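Local coordinates for protein hypothetical sensory transduction histidine kinase (PDB 3LI9) that probably senses extracellular signals through this double-Cache (PDC) domain and passes them to a kinase region that phosphorylates a histidine at the expense of ATP, at residues 74-79 / 164-169. Residues are numbered along the deposited sequence; the frame is centred on the assembly and turned at random.
Sequences GVYLGY and AGIAGV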
ATOM      1  N   GLY A  74       4.434  -1.510 -11.191  1.00 11.00           N
ATOM      2  CA  GLY A  74       5.702  -2.167 -11.151  1.00 11.29           C
ATOM      3  C   GLY A  74       5.509  -3.587 -10.635  1.00  8.76           C
ATOM      4  O   GLY A  74       4.648  -3.867  -9.804  1.00 10.86           O
ATOM      5  N   VAL A  75       6.357  -4.474 -11.118  1.00 10.36           N
ATOM      6  CA  VAL A  75       6.432  -5.840 -10.581  1.00  9.53           C
ATOM      7  C   VAL A  75       7.934  -6.165 -10.567  1.00 10.11           C
ATOM      8  O   VAL A  75       8.690  -5.832 -11.491  1.00 11.70           O
ATOM      9  CB  VAL A  75       5.729  -6.890 -11.508  1.00 10.27           C
ATOM     10  CG1 VAL A  75       5.819  -8.376 -10.918  1.00 11.61           C
ATOM     11  CG2 VAL A  75       4.262  -6.526 -11.714  1.00 10.52           C
ATOM     12  N   TYR A  76       8.355  -6.796  -9.461  1.00 11.35           N
ATOM     13  CA  TYR A  76       9.797  -6.952  -9.302  1.00 11.56           C
ATOM     14  C   TYR A  76      10.186  -8.181  -8.509  1.00 11.32           C
ATOM     15  O   TYR A  76       9.393  -8.730  -7.730  1.00 10.72           O
ATOM     16  CB  TYR A  76      10.420  -5.690  -8.729  1.00 12.53           C
ATOM     17  CG  TYR A  76       9.774  -5.186  -7.437  1.00 12.50           C
ATOM     18  CD1 TYR A  76      10.203  -5.660  -6.223  1.00 15.95           C
ATOM     19  CD2 TYR A  76       8.647  -4.330  -7.481  1.00 17.08           C
ATOM     20  CE1 TYR A  76       9.607  -5.223  -5.001  1.00 18.93           C
ATOM     21  CE2 TYR A  76       8.050  -3.909  -6.314  1.00 17.77           C
ATOM     22  CZ  TYR A  76       8.531  -4.347  -5.093  1.00 20.47           C
ATOM     23  OH  TYR A  76       7.908  -3.873  -3.969  1.00 26.25           O
ATOM     24  N   LEU A  77      11.481  -8.556  -8.650  1.00 11.92           N
ATOM     25  CA  LEU A  77      12.050  -9.615  -7.838  1.00 10.88           C
ATOM     26  C   LEU A  77      13.395  -9.021  -7.333  1.00 11.59           C
ATOM     27  O   LEU A  77      14.047  -8.203  -8.054  1.00 12.08           O
ATOM     28  CB  LEU A  77      12.401 -10.806  -8.752  1.00 12.47           C
ATOM     29  CG  LEU A  77      11.154 -11.481  -9.352  1.00  8.75           C
ATOM     30  CD1 LEU A  77      11.634 -12.487 -10.443  1.00 13.23           C
ATOM     31  CD2 LEU A  77      10.353 -12.211  -8.279  1.00 12.91           C
ATOM     32  N   GLY A  78      13.781  -9.357  -6.096  1.00 11.94           N
ATOM     33  CA  GLY A  78      15.107  -8.901  -5.642  1.00 12.89           C
ATOM     34  C   GLY A  78      15.689 -10.087  -4.843  1.00 14.37           C
ATOM     35  O   GLY A  78      15.054 -10.583  -3.962  1.00 14.90           O
ATOM     36  N   TYR A  79      16.885 -10.558  -5.220  1.00 14.05           N
ATOM     37  CA  TYR A  79      17.503 -11.728  -4.570  1.00 13.70           C
ATOM     38  C   TYR A  79      18.786 -11.367  -3.787  1.00 16.22           C
ATOM     39  O   TYR A  79      19.468 -10.392  -4.079  1.00 16.11           O
ATOM     40  CB  TYR A  79      17.882 -12.724  -5.611  1.00 12.70           C
ATOM     41  CG  TYR A  79      16.689 -13.522  -6.128  1.00 15.39           C
ATOM     42  CD1 TYR A  79      15.816 -12.985  -7.080  1.00 17.08           C
ATOM     43  CD2 TYR A  79      16.445 -14.836  -5.646  1.00 15.07           C
ATOM     44  CE1 TYR A  79      14.722 -13.771  -7.546  1.00 16.04           C
ATOM     45  CE2 TYR A  79      15.350 -15.602  -6.122  1.00 16.22           C
ATOM     46  CZ  TYR A  79      14.517 -15.034  -7.046  1.00 17.91           C
ATOM     47  OH  TYR A  79      13.481 -15.833  -7.581  1.00 17.71           O
ATOM     48  N   ALA A 164      15.613 -16.077   0.390  1.00 16.58           N
ATOM     49  CA  ALA A 164      16.411 -15.909  -0.829  1.00 15.52           C
ATOM     50  C   ALA A 164      16.218 -14.517  -1.473  1.00 14.04           C
ATOM     51  O   ALA A 164      17.034 -14.114  -2.328  1.00 16.32           O
ATOM     52  CB  ALA A 164      16.097 -16.961  -1.871  1.00 15.15           C
ATOM     53  N   GLY A 165      15.137 -13.832  -1.110  1.00 14.31           N
ATOM     54  CA  GLY A 165      14.800 -12.580  -1.836  1.00 14.23           C
ATOM     55  C   GLY A 165      13.330 -12.307  -1.632  1.00 14.59           C
ATOM     56  O   GLY A 165      12.674 -12.826  -0.722  1.00 13.36           O
ATOM     57  N   ILE A 166      12.824 -11.386  -2.437  1.00 12.43           N
ATOM     58  CA  ILE A 166      11.447 -10.920  -2.317  1.00 12.38           C
ATOM     59  C   ILE A 166      10.822 -10.895  -3.746  1.00 13.15           C
ATOM     60  O   ILE A 166      11.520 -10.776  -4.809  1.00 12.94           O
ATOM     61  CB  ILE A 166      11.277  -9.491  -1.737  1.00 12.72           C
ATOM     62  CG1 ILE A 166      11.985  -8.490  -2.668  1.00 15.69           C
ATOM     63  CG2 ILE A 166      11.801  -9.399  -0.232  1.00 13.44           C
ATOM     64  CD1 ILE A 166      11.736  -7.052  -2.340  1.00 21.75           C
ATOM     65  N   ALA A 167       9.491 -10.958  -3.777  1.00 13.53           N
ATOM     66  CA  ALA A 167       8.747 -10.646  -5.005  1.00 11.62           C
ATOM     67  C   ALA A 167       7.815  -9.527  -4.547  1.00 12.47           C
ATOM     68  O   ALA A 167       7.247  -9.597  -3.461  1.00 13.92           O
ATOM     69  CB  ALA A 167       7.896 -11.847  -5.514  1.00 10.99           C
ATOM     70  N   GLY A 168       7.643  -8.549  -5.417  1.00 11.04           N
ATOM     71  CA  GLY A 168       6.825  -7.413  -5.025  1.00 11.98           C
ATOM     72  C   GLY A 168       6.054  -6.794  -6.140  1.00 11.90           C
ATOM     73  O   GLY A 168       6.360  -6.999  -7.273  1.00 10.51           O
ATOM     74  N   VAL A 169       4.992  -6.056  -5.788  1.00 11.53           N
ATOM     75  CA  VAL A 169       4.300  -5.205  -6.744  1.00 11.22           C
ATOM     76  C   VAL A 169       4.079  -3.797  -6.192  1.00 11.64           C
ATOM     77  O   VAL A 169       3.908  -3.610  -4.947  1.00 12.72           O
ATOM     78  CB  VAL A 169       2.919  -5.793  -7.142  1.00 10.66           C
ATOM     79  CG1 VAL A 169       3.097  -7.258  -7.646  1.00 13.84           C
ATOM     80  CG2 VAL A 169       1.991  -5.826  -5.909  1.00 13.66           C
TER
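In the membrane-distal PAS-like sheet of the PDC fold, Tyr76 lays its ring across Gly168 where antiparallel strands 74-79 and 162-172 pair. Two hydrogen-bonded pairs join them: Tyr76 N reaches Gly168 O at 3.0 Å, Gly168 N returns to Tyr76 O, and Gly78 and Ile166 exchange a second such couple. The ring swings over its neighbour because Tyr76 CG sits between the backbone N and carbonyl carbon (chi1 53°). Gly168 CA then lies 3.7 Å from the ring centroid, a CH-pi contact over the face; any CB on Gly168 would run into the ring. Ile166 CD1 meets the ring at its edge, in plane, 3.9 Å from Tyr76 CE1. Tyr76 OH hydrogen-bonds Asp154 and, weakly, a buffer molecule probably from crystallisation. An alanine in place of Tyr76 would probably uncover the Gly168 backbone and leave Asp154 without its phenolic partner. On the opposite face of the sheet, Leu77 CD2 touches Ala167 CB at 3.7 Å, and Leu77 and Val75 pack against helices 13-48 and 55-67. Ala164 and Gly165 form a classic beta bulge opposite Ile157. Helices behind one sheet face and a tyrosine beside a possible pocket on the other are consistent with the PAS-like architecture of Cache sensor domains.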